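PDB 3HUF: DNA repair and telomere maintenance protein nbs1 from Schizosaccharomyces pombe, which serves in the MRN complex in DNA double-strand break repair and telomere maintenance, its FHA and BRCT domains recognising phosphorylated proteins such as Ctp1. Local coordinates for residues T79-K84 with D91-K96; I10-S15 with V29-S34; G164-F169 with Q296-I301. All blocks are in the same frame, centred on the assembly; numbering follows the deposited sequence.

Interaction 1 (T79-K84 with D91-K96); sequences TKVNEK and DSYKEK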
ATOM      1  N   THR A  79     -12.139 -25.224 -17.580  1.00 36.13           N
ATOM      2  CA  THR A  79     -11.413 -24.010 -17.145  1.00 35.31           C
ATOM      3  C   THR A  79     -10.077 -24.405 -16.527  1.00 35.61           C
ATOM      4  O   THR A  79      -9.993 -25.389 -15.788  1.00 34.83           O
ATOM      5  CB  THR A  79     -12.229 -23.210 -16.097  1.00 35.27           C
ATOM      6  OG1 THR A  79     -13.512 -22.893 -16.639  1.00 34.25           O
ATOM      7  CG2 THR A  79     -11.513 -21.898 -15.671  1.00 33.75           C
ATOM      8  N   LYS A  80      -9.021 -23.656 -16.849  1.00 35.25           N
ATOM      9  CA  LYS A  80      -7.705 -23.932 -16.281  1.00 34.97           C
ATOM     10  C   LYS A  80      -7.220 -22.649 -15.649  1.00 34.94           C
ATOM     11  O   LYS A  80      -7.488 -21.551 -16.176  1.00 34.27           O
ATOM     12  CB  LYS A  80      -6.687 -24.365 -17.354  1.00 35.10           C
ATOM     13  CG  LYS A  80      -7.107 -25.560 -18.243  1.00 36.70           C
ATOM     14  CD  LYS A  80      -5.959 -26.001 -19.154  1.00 37.24           C
ATOM     15  CE  LYS A  80      -6.263 -27.318 -19.810  1.00 41.48           C
ATOM     16  NZ  LYS A  80      -5.077 -27.915 -20.528  1.00 45.29           N
ATOM     17  N   VAL A  81      -6.512 -22.784 -14.530  1.00 34.45           N
ATOM     18  CA  VAL A  81      -5.774 -21.665 -13.945  1.00 34.69           C
ATOM     19  C   VAL A  81      -4.283 -22.036 -13.902  1.00 35.53           C
ATOM     20  O   VAL A  81      -3.918 -23.078 -13.337  1.00 34.89           O
ATOM     21  CB  VAL A  81      -6.255 -21.345 -12.538  1.00 34.80           C
ATOM     22  CG1 VAL A  81      -5.502 -20.092 -11.987  1.00 34.45           C
ATOM     23  CG2 VAL A  81      -7.791 -21.132 -12.516  1.00 31.99           C
ATOM     24  N   ASN A  82      -3.427 -21.228 -14.530  1.00 35.45           N
ATOM     25  CA  ASN A  82      -1.996 -21.534 -14.530  1.00 36.46           C
ATOM     26  C   ASN A  82      -1.806 -22.974 -14.978  1.00 36.53           C
ATOM     27  O   ASN A  82      -1.089 -23.726 -14.341  1.00 36.83           O
ATOM     28  CB  ASN A  82      -1.373 -21.278 -13.126  1.00 36.42           C
ATOM     29  CG  ASN A  82      -1.210 -19.778 -12.828  1.00 37.35           C
ATOM     30  OD1 ASN A  82      -1.279 -18.966 -13.741  1.00 38.62           O
ATOM     31  ND2 ASN A  82      -1.002 -19.417 -11.576  1.00 36.45           N
ATOM     32  N   GLU A  83      -2.507 -23.338 -16.059  1.00 37.25           N
ATOM     33  CA  GLU A  83      -2.442 -24.662 -16.727  1.00 38.49           C
ATOM     34  C   GLU A  83      -3.005 -25.869 -15.955  1.00 37.87           C
ATOM     35  O   GLU A  83      -2.906 -27.004 -16.410  1.00 38.11           O
ATOM     36  CB  GLU A  83      -1.028 -24.944 -17.258  1.00 39.20           C
ATOM     37  CG  GLU A  83      -0.620 -23.960 -18.343  1.00 44.01           C
ATOM     38  CD  GLU A  83       0.824 -24.133 -18.792  1.00 51.98           C
ATOM     39  OE1 GLU A  83       1.527 -25.054 -18.291  1.00 53.91           O
ATOM     40  OE2 GLU A  83       1.258 -23.330 -19.656  1.00 55.43           O
ATOM     41  N   LYS A  84      -3.605 -25.621 -14.800  1.00 37.64           N
ATOM     42  CA  LYS A  84      -4.233 -26.682 -14.032  1.00 37.54           C
ATOM     43  C   LYS A  84      -5.756 -26.631 -14.215  1.00 37.33           C
ATOM     44  O   LYS A  84      -6.394 -25.609 -13.942  1.00 36.51           O
ATOM     45  CB  LYS A  84      -3.863 -26.531 -12.561  1.00 37.21           C
ATOM     46  CG  LYS A  84      -4.266 -27.687 -11.666  1.00 37.03           C
ATOM     47  CD  LYS A  84      -4.072 -27.332 -10.204  1.00 37.23           C
ATOM     48  CE  LYS A  84      -4.562 -28.442  -9.284  1.00 39.21           C
ATOM     49  NZ  LYS A  84      -3.463 -29.363  -8.966  1.00 38.96           N
ATOM     50  N   ASP A  91     -11.200 -24.224  -7.221  1.00 47.06           N
ATOM     51  CA  ASP A  91      -9.867 -24.107  -6.645  1.00 46.82           C
ATOM     52  C   ASP A  91      -9.704 -22.684  -6.106  1.00 46.31           C
ATOM     53  O   ASP A  91     -10.347 -21.776  -6.581  1.00 46.13           O
ATOM     54  CB  ASP A  91      -8.793 -24.345  -7.711  1.00 47.09           C
ATOM     55  CG  ASP A  91      -8.616 -25.812  -8.068  1.00 48.87           C
ATOM     56  OD1 ASP A  91      -8.687 -26.678  -7.171  1.00 53.20           O
ATOM     57  OD2 ASP A  91      -8.361 -26.100  -9.254  1.00 49.52           O
ATOM     58  N   SER A  92      -8.830 -22.507  -5.129  1.00 45.76           N
ATOM     59  CA  SER A  92      -8.474 -21.190  -4.639  1.00 46.00           C
ATOM     60  C   SER A  92      -6.990 -20.955  -4.781  1.00 45.13           C
ATOM     61  O   SER A  92      -6.185 -21.881  -4.691  1.00 44.25           O
ATOM     62  CB  SER A  92      -8.902 -20.951  -3.189  1.00 46.09           C
ATOM     63  OG  SER A  92      -9.195 -22.141  -2.514  1.00 49.55           O
ATOM     64  N   TYR A  93      -6.653 -19.693  -4.992  1.00 44.37           N
ATOM     65  CA  TYR A  93      -5.310 -19.301  -5.341  1.00 44.45           C
ATOM     66  C   TYR A  93      -4.909 -18.113  -4.503  1.00 44.64           C
ATOM     67  O   TYR A  93      -5.690 -17.178  -4.349  1.00 44.24           O
ATOM     68  CB  TYR A  93      -5.245 -18.967  -6.837  1.00 43.99           C
ATOM     69  CG  TYR A  93      -5.107 -20.211  -7.698  1.00 45.33           C
ATOM     70  CD1 TYR A  93      -6.226 -20.916  -8.170  1.00 43.22           C
ATOM     71  CD2 TYR A  93      -3.842 -20.706  -8.005  1.00 46.36           C
ATOM     72  CE1 TYR A  93      -6.064 -22.076  -8.942  1.00 41.97           C
ATOM     73  CE2 TYR A  93      -3.678 -21.843  -8.766  1.00 46.17           C
ATOM     74  CZ  TYR A  93      -4.778 -22.526  -9.233  1.00 44.41           C
ATOM     75  OH  TYR A  93      -4.522 -23.667  -9.988  1.00 47.28           O
ATOM     76  N   LYS A  94      -3.704 -18.173  -3.940  1.00 45.35           N
ATOM     77  CA  LYS A  94      -3.111 -17.024  -3.268  1.00 47.04           C
ATOM     78  C   LYS A  94      -1.824 -16.538  -3.900  1.00 47.18           C
ATOM     79  O   LYS A  94      -1.048 -15.839  -3.270  1.00 48.46           O
ATOM     80  CB  LYS A  94      -2.947 -17.272  -1.770  1.00 47.88           C
ATOM     81  CG  LYS A  94      -4.019 -16.539  -0.982  1.00 50.21           C
ATOM     82  CD  LYS A  94      -3.777 -16.590   0.515  1.00 54.66           C
ATOM     83  CE  LYS A  94      -4.909 -15.846   1.250  1.00 55.51           C
ATOM     84  NZ  LYS A  94      -4.705 -15.710   2.720  1.00 53.89           N
ATOM     85  N   GLU A  95      -1.608 -16.893  -5.155  1.00 47.03           N
ATOM     86  CA  GLU A  95      -0.488 -16.368  -5.929  1.00 46.67           C
ATOM     87  C   GLU A  95      -0.904 -15.020  -6.510  1.00 45.54           C
ATOM     88  O   GLU A  95      -2.099 -14.736  -6.631  1.00 44.96           O
ATOM     89  CB  GLU A  95      -0.189 -17.307  -7.090  1.00 47.15           C
ATOM     90  CG  GLU A  95       0.532 -18.574  -6.700  1.00 52.49           C
ATOM     91  CD  GLU A  95      -0.210 -19.785  -7.204  1.00 59.98           C
ATOM     92  OE1 GLU A  95      -0.207 -20.019  -8.444  1.00 63.93           O
ATOM     93  OE2 GLU A  95      -0.812 -20.499  -6.359  1.00 63.15           O
ATOM     94  N   LYS A  96       0.067 -14.209  -6.907  1.00 43.56           N
ATOM     95  CA  LYS A  96      -0.243 -12.861  -7.372  1.00 43.50           C
ATOM     96  C   LYS A  96      -0.425 -12.749  -8.894  1.00 42.92           C
ATOM     97  O   LYS A  96      -0.738 -11.682  -9.395  1.00 42.70           O
ATOM     98  CB  LYS A  96       0.811 -11.878  -6.862  1.00 43.42           C
ATOM     99  CG  LYS A  96       0.852 -11.817  -5.339  1.00 42.39           C
ATOM    100  CD  LYS A  96       2.087 -11.108  -4.845  1.00 43.05           C
ATOM    101  CE  LYS A  96       1.928 -10.788  -3.358  1.00 43.66           C
ATOM    102  NZ  LYS A  96       2.950  -9.805  -2.923  1.00 45.11           N
TER
HETATM  103  O   HOH W   1      -6.744 -24.597 -11.015  1.00 52.81           O

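Interaction 2 (I10-S15 with V29-S34); sequences ILKGKS and VSDDSS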
ATOM      1  N   ILE A  10     -10.674 -10.262 -26.281  1.00 43.06           N
ATOM      2  CA  ILE A  10     -11.679 -11.065 -25.585  1.00 41.55           C
ATOM      3  C   ILE A  10     -12.312 -10.309 -24.397  1.00 41.14           C
ATOM      4  O   ILE A  10     -13.446 -10.580 -24.023  1.00 40.46           O
ATOM      5  CB  ILE A  10     -11.161 -12.485 -25.232  1.00 41.27           C
ATOM      6  CG1 ILE A  10     -10.022 -12.434 -24.214  1.00 40.67           C
ATOM      7  CG2 ILE A  10     -10.672 -13.216 -26.508  1.00 40.56           C
ATOM      8  CD1 ILE A  10      -9.921 -13.668 -23.321  1.00 39.66           C
ATOM      9  N   LEU A  11     -11.588  -9.328 -23.855  1.00 40.82           N
ATOM     10  CA  LEU A  11     -12.146  -8.403 -22.856  1.00 40.60           C
ATOM     11  C   LEU A  11     -12.332  -7.003 -23.436  1.00 40.30           C
ATOM     12  O   LEU A  11     -12.275  -6.004 -22.714  1.00 39.83           O
ATOM     13  CB  LEU A  11     -11.259  -8.356 -21.601  1.00 40.34           C
ATOM     14  CG  LEU A  11     -11.388  -9.518 -20.617  1.00 40.95           C
ATOM     15  CD1 LEU A  11     -10.253  -9.505 -19.574  1.00 40.43           C
ATOM     16  CD2 LEU A  11     -12.748  -9.473 -19.936  1.00 39.52           C
ATOM     17  N   LYS A  12     -12.557  -6.950 -24.750  1.00 40.49           N
ATOM     18  CA  LYS A  12     -12.715  -5.702 -25.505  1.00 40.88           C
ATOM     19  C   LYS A  12     -11.534  -4.744 -25.413  1.00 40.39           C
ATOM     20  O   LYS A  12     -11.698  -3.542 -25.599  1.00 40.40           O
ATOM     21  CB  LYS A  12     -14.017  -4.983 -25.129  1.00 41.20           C
ATOM     22  CG  LYS A  12     -15.266  -5.798 -25.422  1.00 44.32           C
ATOM     23  CD  LYS A  12     -16.429  -5.368 -24.530  1.00 47.29           C
ATOM     24  CE  LYS A  12     -17.669  -6.196 -24.827  1.00 48.67           C
ATOM     25  NZ  LYS A  12     -18.151  -6.798 -23.550  1.00 48.84           N
ATOM     26  N   GLY A  13     -10.345  -5.268 -25.132  1.00 40.33           N
ATOM     27  CA  GLY A  13      -9.145  -4.422 -25.007  1.00 40.27           C
ATOM     28  C   GLY A  13      -9.075  -3.614 -23.717  1.00 40.41           C
ATOM     29  O   GLY A  13      -8.249  -2.696 -23.583  1.00 40.57           O
ATOM     30  N   LYS A  14      -9.948  -3.949 -22.772  1.00 39.28           N
ATOM     31  CA  LYS A  14     -10.023  -3.260 -21.495  1.00 38.91           C
ATOM     32  C   LYS A  14      -9.507  -4.129 -20.350  1.00 38.30           C
ATOM     33  O   LYS A  14      -9.527  -5.360 -20.443  1.00 38.04           O
ATOM     34  CB  LYS A  14     -11.468  -2.834 -21.235  1.00 39.13           C
ATOM     35  CG  LYS A  14     -11.904  -1.786 -22.241  1.00 40.68           C
ATOM     36  CD  LYS A  14     -13.307  -1.313 -22.037  1.00 44.08           C
ATOM     37  CE  LYS A  14     -13.455   0.117 -22.592  1.00 45.58           C
ATOM     38  NZ  LYS A  14     -12.551   0.433 -23.772  1.00 44.91           N
ATOM     39  N   SER A  15      -9.018  -3.480 -19.297  1.00 37.27           N
ATOM     40  CA  SER A  15      -8.714  -4.167 -18.034  1.00 36.79           C
ATOM     41  C   SER A  15      -9.805  -3.870 -17.020  1.00 36.65           C
ATOM     42  O   SER A  15     -10.677  -3.035 -17.258  1.00 37.02           O
ATOM     43  CB  SER A  15      -7.344  -3.780 -17.487  1.00 36.61           C
ATOM     44  OG  SER A  15      -7.316  -2.413 -17.113  1.00 36.52           O
ATOM     45  N   VAL A  29     -23.205 -12.617 -21.214  1.00 50.56           N
ATOM     46  CA  VAL A  29     -23.325 -12.036 -19.896  1.00 50.98           C
ATOM     47  C   VAL A  29     -22.918 -10.573 -20.095  1.00 52.01           C
ATOM     48  O   VAL A  29     -22.038 -10.291 -20.899  1.00 51.67           O
ATOM     49  CB  VAL A  29     -22.428 -12.874 -18.902  1.00 51.41           C
ATOM     50  CG1 VAL A  29     -21.401 -12.042 -18.130  1.00 50.22           C
ATOM     51  CG2 VAL A  29     -23.278 -13.763 -17.979  1.00 50.76           C
ATOM     52  N   SER A  30     -23.584  -9.624 -19.446  1.00 53.03           N
ATOM     53  CA  SER A  30     -23.192  -8.232 -19.676  1.00 54.39           C
ATOM     54  C   SER A  30     -22.366  -7.653 -18.537  1.00 54.75           C
ATOM     55  O   SER A  30     -22.658  -7.884 -17.366  1.00 55.60           O
ATOM     56  CB  SER A  30     -24.383  -7.327 -20.060  1.00 54.90           C
ATOM     57  OG  SER A  30     -25.396  -7.310 -19.070  1.00 56.67           O
ATOM     58  N   ASP A  31     -21.328  -6.904 -18.904  1.00 54.82           N
ATOM     59  CA  ASP A  31     -20.393  -6.310 -17.955  1.00 54.75           C
ATOM     60  C   ASP A  31     -21.055  -5.386 -16.952  1.00 54.58           C
ATOM     61  O   ASP A  31     -21.322  -4.216 -17.244  1.00 55.09           O
ATOM     62  CB  ASP A  31     -19.316  -5.528 -18.701  1.00 54.97           C
ATOM     63  CG  ASP A  31     -18.494  -6.401 -19.599  1.00 54.72           C
ATOM     64  OD1 ASP A  31     -17.850  -7.330 -19.083  1.00 53.49           O
ATOM     65  OD2 ASP A  31     -18.489  -6.148 -20.819  1.00 56.56           O
ATOM     66  N   ASP A  32     -21.326  -5.916 -15.766  1.00 53.96           N
ATOM     67  CA  ASP A  32     -21.761  -5.072 -14.661  1.00 52.95           C
ATOM     68  C   ASP A  32     -20.990  -5.426 -13.412  1.00 52.09           C
ATOM     69  O   ASP A  32     -20.065  -6.244 -13.452  1.00 52.45           O
ATOM     70  CB  ASP A  32     -23.291  -5.111 -14.453  1.00 52.86           C
ATOM     71  CG  ASP A  32     -23.843  -6.512 -14.248  1.00 52.64           C
ATOM     72  OD1 ASP A  32     -23.135  -7.380 -13.701  1.00 52.04           O
ATOM     73  OD2 ASP A  32     -25.019  -6.739 -14.623  1.00 53.17           O
ATOM     74  N   SER A  33     -21.384  -4.824 -12.301  1.00 50.87           N
ATOM     75  CA  SER A  33     -20.670  -4.995 -11.047  1.00 49.72           C
ATOM     76  C   SER A  33     -20.511  -6.459 -10.622  1.00 48.00           C
ATOM     77  O   SER A  33     -19.736  -6.748  -9.704  1.00 48.42           O
ATOM     78  CB  SER A  33     -21.387  -4.239  -9.937  1.00 50.13           C
ATOM     79  OG  SER A  33     -22.430  -5.041  -9.407  1.00 51.32           O
ATOM     80  N   SER A  34     -21.227  -7.382 -11.257  1.00 45.51           N
ATOM     81  CA  SER A  34     -21.096  -8.790 -10.857  1.00 43.76           C
ATOM     82  C   SER A  34     -20.995  -9.791 -12.008  1.00 42.45           C
ATOM     83  O   SER A  34     -21.100 -10.997 -11.793  1.00 42.39           O
ATOM     84  CB  SER A  34     -22.184  -9.195  -9.847  1.00 43.36           C
ATOM     85  OG  SER A  34     -23.434  -9.343 -10.485  1.00 43.38           O
TER
HETATM   86  O   HOH W   2     -15.882  -7.557 -21.109  1.00 41.98           O

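Interaction 3 (G164-F169 with Q296-I301); sequences GTMYAF and QLWKII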
ATOM      1  N   GLY A 164       4.642   8.749  12.952  1.00 38.87           N
ATOM      2  CA  GLY A 164       4.185   7.807  11.932  1.00 37.90           C
ATOM      3  C   GLY A 164       4.219   8.454  10.562  1.00 37.53           C
ATOM      4  O   GLY A 164       4.612   7.827   9.562  1.00 36.86           O
ATOM      5  N   THR A 165       3.828   9.728  10.525  1.00 36.81           N
ATOM      6  CA  THR A 165       3.836  10.485   9.279  1.00 36.26           C
ATOM      7  C   THR A 165       5.257  10.737   8.800  1.00 35.60           C
ATOM      8  O   THR A 165       5.554  10.530   7.628  1.00 35.31           O
ATOM      9  CB  THR A 165       3.087  11.811   9.416  1.00 36.21           C
ATOM     10  OG1 THR A 165       1.776  11.551   9.925  1.00 37.58           O
ATOM     11  CG2 THR A 165       2.977  12.487   8.064  1.00 35.37           C
ATOM     12  N   MET A 166       6.124  11.167   9.718  1.00 35.61           N
ATOM     13  CA  MET A 166       7.520  11.446   9.404  1.00 35.82           C
ATOM     14  C   MET A 166       8.199  10.207   8.827  1.00 36.16           C
ATOM     15  O   MET A 166       8.939  10.288   7.835  1.00 36.17           O
ATOM     16  CB  MET A 166       8.266  11.859  10.665  1.00 36.13           C
ATOM     17  CG  MET A 166       7.750  13.103  11.367  1.00 36.14           C
ATOM     18  SD  MET A 166       8.469  13.230  13.027  1.00 35.90           S
ATOM     19  CE  MET A 166       7.549  14.640  13.695  1.00 33.19           C
ATOM     20  N   TYR A 167       7.939   9.069   9.475  1.00 35.95           N
ATOM     21  CA  TYR A 167       8.470   7.787   9.074  1.00 36.44           C
ATOM     22  C   TYR A 167       7.985   7.362   7.697  1.00 37.05           C
ATOM     23  O   TYR A 167       8.798   6.962   6.864  1.00 37.07           O
ATOM     24  CB  TYR A 167       8.144   6.718  10.115  1.00 35.98           C
ATOM     25  CG  TYR A 167       8.871   5.415   9.870  1.00 37.06           C
ATOM     26  CD1 TYR A 167      10.251   5.393   9.622  1.00 35.63           C
ATOM     27  CD2 TYR A 167       8.188   4.200   9.892  1.00 37.09           C
ATOM     28  CE1 TYR A 167      10.926   4.203   9.400  1.00 35.78           C
ATOM     29  CE2 TYR A 167       8.857   3.003   9.680  1.00 37.09           C
ATOM     30  CZ  TYR A 167      10.214   3.006   9.436  1.00 36.50           C
ATOM     31  OH  TYR A 167      10.843   1.805   9.204  1.00 37.63           O
ATOM     32  N   ALA A 168       6.673   7.484   7.450  1.00 37.56           N
ATOM     33  CA  ALA A 168       6.106   7.182   6.144  1.00 37.74           C
ATOM     34  C   ALA A 168       6.737   8.033   5.047  1.00 38.17           C
ATOM     35  O   ALA A 168       7.098   7.522   3.986  1.00 38.04           O
ATOM     36  CB  ALA A 168       4.618   7.373   6.153  1.00 37.73           C
ATOM     37  N   PHE A 169       6.866   9.332   5.304  1.00 38.11           N
ATOM     38  CA  PHE A 169       7.516  10.240   4.364  1.00 38.18           C
ATOM     39  C   PHE A 169       8.925   9.773   3.982  1.00 38.94           C
ATOM     40  O   PHE A 169       9.299   9.754   2.803  1.00 38.75           O
ATOM     41  CB  PHE A 169       7.602  11.634   4.990  1.00 37.50           C
ATOM     42  CG  PHE A 169       8.057  12.687   4.045  1.00 36.45           C
ATOM     43  CD1 PHE A 169       7.202  13.164   3.061  1.00 35.45           C
ATOM     44  CD2 PHE A 169       9.341  13.216   4.137  1.00 36.31           C
ATOM     45  CE1 PHE A 169       7.612  14.151   2.189  1.00 34.77           C
ATOM     46  CE2 PHE A 169       9.751  14.202   3.271  1.00 36.17           C
ATOM     47  CZ  PHE A 169       8.892  14.668   2.293  1.00 35.66           C
ATOM     48  N   GLN A 296      11.310  16.740  18.017  1.00 46.19           N
ATOM     49  CA  GLN A 296      12.238  17.869  18.074  1.00 46.18           C
ATOM     50  C   GLN A 296      13.298  17.779  16.976  1.00 46.33           C
ATOM     51  O   GLN A 296      13.712  18.794  16.412  1.00 45.99           O
ATOM     52  CB  GLN A 296      12.898  17.944  19.446  1.00 46.35           C
ATOM     53  CG  GLN A 296      11.996  18.506  20.546  1.00 46.52           C
ATOM     54  CD  GLN A 296      12.535  18.233  21.953  1.00 46.12           C
ATOM     55  OE1 GLN A 296      12.870  17.097  22.295  1.00 44.57           O
ATOM     56  NE2 GLN A 296      12.605  19.276  22.774  1.00 44.61           N
ATOM     57  N   LEU A 297      13.717  16.552  16.675  1.00 46.59           N
ATOM     58  CA  LEU A 297      14.716  16.276  15.644  1.00 47.00           C
ATOM     59  C   LEU A 297      14.197  16.592  14.235  1.00 47.27           C
ATOM     60  O   LEU A 297      14.962  17.041  13.382  1.00 47.28           O
ATOM     61  CB  LEU A 297      15.135  14.803  15.710  1.00 47.13           C
ATOM     62  CG  LEU A 297      16.603  14.380  15.776  1.00 47.02           C
ATOM     63  CD1 LEU A 297      16.723  12.945  15.280  1.00 46.98           C
ATOM     64  CD2 LEU A 297      17.517  15.293  14.984  1.00 47.29           C
ATOM     65  N   TRP A 298      12.908  16.337  14.000  1.00 47.69           N
ATOM     66  CA  TRP A 298      12.244  16.647  12.728  1.00 48.30           C
ATOM     67  C   TRP A 298      12.213  18.158  12.470  1.00 49.40           C
ATOM     68  O   TRP A 298      12.429  18.600  11.341  1.00 49.09           O
ATOM     69  CB  TRP A 298      10.831  16.074  12.728  1.00 47.90           C
ATOM     70  CG  TRP A 298      10.076  16.178  11.426  1.00 47.41           C
ATOM     71  CD1 TRP A 298       9.099  17.082  11.118  1.00 47.40           C
ATOM     72  CD2 TRP A 298      10.216  15.331  10.269  1.00 47.14           C
ATOM     73  NE1 TRP A 298       8.621  16.855   9.845  1.00 47.02           N
ATOM     74  CE2 TRP A 298       9.289  15.789   9.301  1.00 46.60           C
ATOM     75  CE3 TRP A 298      11.027  14.230   9.959  1.00 47.35           C
ATOM     76  CZ2 TRP A 298       9.165  15.196   8.039  1.00 45.75           C
ATOM     77  CZ3 TRP A 298      10.895  13.632   8.698  1.00 46.70           C
ATOM     78  CH2 TRP A 298       9.968  14.118   7.759  1.00 46.46           C
ATOM     79  N   LYS A 299      11.963  18.938  13.521  1.00 50.62           N
ATOM     80  CA  LYS A 299      11.962  20.398  13.420  1.00 52.75           C
ATOM     81  C   LYS A 299      13.284  20.941  12.883  1.00 53.87           C
ATOM     82  O   LYS A 299      13.297  21.875  12.085  1.00 53.70           O
ATOM     83  CB  LYS A 299      11.624  21.044  14.769  1.00 52.58           C
ATOM     84  CG  LYS A 299      10.247  20.659  15.280  1.00 53.22           C
ATOM     85  CD  LYS A 299       9.798  21.512  16.445  1.00 54.66           C
ATOM     86  CE  LYS A 299       8.335  21.229  16.757  1.00 55.32           C
ATOM     87  NZ  LYS A 299       7.650  22.388  17.398  1.00 55.97           N
ATOM     88  N   ILE A 300      14.384  20.325  13.311  1.00 55.67           N
ATOM     89  CA  ILE A 300      15.727  20.699  12.867  1.00 57.44           C
ATOM     90  C   ILE A 300      16.016  20.125  11.477  1.00 58.75           C
ATOM     91  O   ILE A 300      16.689  20.753  10.657  1.00 59.00           O
ATOM     92  CB  ILE A 300      16.816  20.211  13.870  1.00 57.22           C
ATOM     93  CG1 ILE A 300      16.424  20.555  15.313  1.00 57.12           C
ATOM     94  CG2 ILE A 300      18.179  20.814  13.535  1.00 57.39           C
ATOM     95  CD1 ILE A 300      17.252  19.833  16.383  1.00 56.14           C
ATOM     96  N   ILE A 301      15.487  18.934  11.219  1.00 60.41           N
ATOM     97  CA  ILE A 301      15.772  18.193   9.989  1.00 62.29           C
ATOM     98  C   ILE A 301      15.194  18.893   8.757  1.00 63.68           C
ATOM     99  O   ILE A 301      15.670  18.701   7.630  1.00 63.86           O
ATOM    100  CB  ILE A 301      15.302  16.728  10.132  1.00 62.07           C
ATOM    101  CG1 ILE A 301      16.474  15.785   9.922  1.00 62.16           C
ATOM    102  CG2 ILE A 301      14.093  16.394   9.258  1.00 62.48           C
ATOM    103  CD1 ILE A 301      16.683  14.922  11.110  1.00 61.97           C
TER

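Interaction 1 (T79-K84 with D91-K96)
Val-81 rests on one face of the Tyr-93 ring: its CG1 lies 3.8 Å from the centroid of that ring and 16° off the normal, a CH-pi contact. CG1, anti to the backbone N (chi1 -176°), is the methyl set over the ring; Val-81 CB itself lies 3.7 Å from Tyr-93 CE1. At Asn-82 the contact turns polar but weak, since ND2 reaches Glu-95 OE1 at 3.3 Å with an N-H...O angle of only 132°. The same amide is secured elsewhere, by Asp-97 O at ND2 and by Lys-99 N at OD1. Lys-84 brings CD to 3.7 Å from Tyr-93 OH, and its carbonyl O joins a water-mediated link. The water, in the plane of the Tyr-93 ring, accepts from Tyr-93 OH at 2.6 Å and donates to Asp-91 OD2 at 2.8 Å and to Lys-84 O at 3.1 Å. A leucine in place of Tyr-93 would probably leave this water without its donor and Val-81 without its flat partner. Val-81 to Lys-84 form a type I' turn, closing the hairpin of strands 79-81 and 84-85; because strand 91-93 belongs to another sheet, the contact bridges the two sheets of the FHA beta-sandwich.

Interaction 2 (I10-S15 with V29-S34)
Lys-12 and Asp-31 join two surface loops of the FHA beta-sandwich, the first leading from strand 2-6 to strand 16-18, the second from strand 21-26 to strand 35-37. Their link is a salt bridge: Lys-12 NZ donates to Asp-31 OD2 at 2.8 Å, meeting that oxygen nearly head-on along its C-O bond. The two side chains come from opposite directions and touch through their charged ends, which accounts for the small buried surface of 66 Å². The lysine ends in a bend at chi4 (126°), and its ammonium group has a further partner in Gln-37 OE1. Hydration adds a second path, as a water lies 2.8 Å from Asp-31 OD1 and accepts a weak hydrogen bond from Lys-12 NZ at 3.4 Å. Asp-31 OD1 also takes the backbone N of Gln-37, tying the carboxylate to strand 35-37. Backbone bonding shapes the first loop, where Lys-14 N to Leu-11 O, 3.1 Å, closes a type I' turn that places Lys-12 at its second position. The second loop has an Asx turn: Ser-34 N donates to Asp-32 OD1 at 3.1 Å, from the anti side and 30° out of the carboxylate plane.

Interaction 3 (G164-F169 with Q296-I301)
The packing of Met-166 and Phe-169 against Trp-298 is part of the interface between the two BRCT repeats, in which helix 163-170 of the first meets helix 294-302 of the second, as in tandem BRCT domains, where the second helix of one repeat packs on the first and third of the next. Tyr-167 on the same helix reaches helix 238-246, in line with that three-helix arrangement. The closest backbone approach joins Met-166 and Trp-298, whose CA atoms are 7.8 Å apart.

Met-166 extends across the indole. Its CG stands over the face of the six-membered ring of Trp-298, 3.7 Å from that centroid and 19° off the normal, a CH-pi contact, with Met-166 CG to Trp-298 CD2 at 3.5 Å. Beyond CG the chain stays extended, so SD travels on toward the five-membered ring of Trp-298, 4.1 Å from its centroid and oblique to it, which makes a Met-aromatic contact. The methyl CE then ends 3.7 Å from Trp-298 CB. The indole is put there by chi1 of Trp-298 (-173°), which sets CG anti to the backbone N. Phe-169 comes at the rim instead: its CD2 lies in the indole plane, 3.8 Å from Trp-298 CH2. On the face away from Met-166 sits CG2 of Ile-301, one helical turn along, 3.7 Å above the plane.

No hydrogen bond joins these two helical segments; the contact is apolar and sulfur-aromatic. The polar atom of the indole, Trp-298 NE1, donates to Gln-214 O, in the chain between helices 198-209 and 219-222. With both faces covered, an edge met by Phe-169 and its N-H bonded, the buried indole is likely to be restrained in rotation, wedged between the two repeats by apolar and sulfur-aromatic contacts.

From the N terminus, interaction 2 comes first: it closes a loop holding strands 16-18 and 21-26. Interaction 1 closes a much shorter one of six residues, which begins at the end of strand 84-85. Interaction 3 closes the longest, with 126 residues from BRCT 1 to BRCT 2 between its segments. The three follow in series, so none nests in or crosses another. Interactions 1 and 2 both belong to the FHA part, their centres about 20 Å apart, one joining its two sheets and the other two of its loops. Interaction 3, with its centre about 44 Å from that of interaction 1 and across the chain's centre, ties together the BRCT repeats.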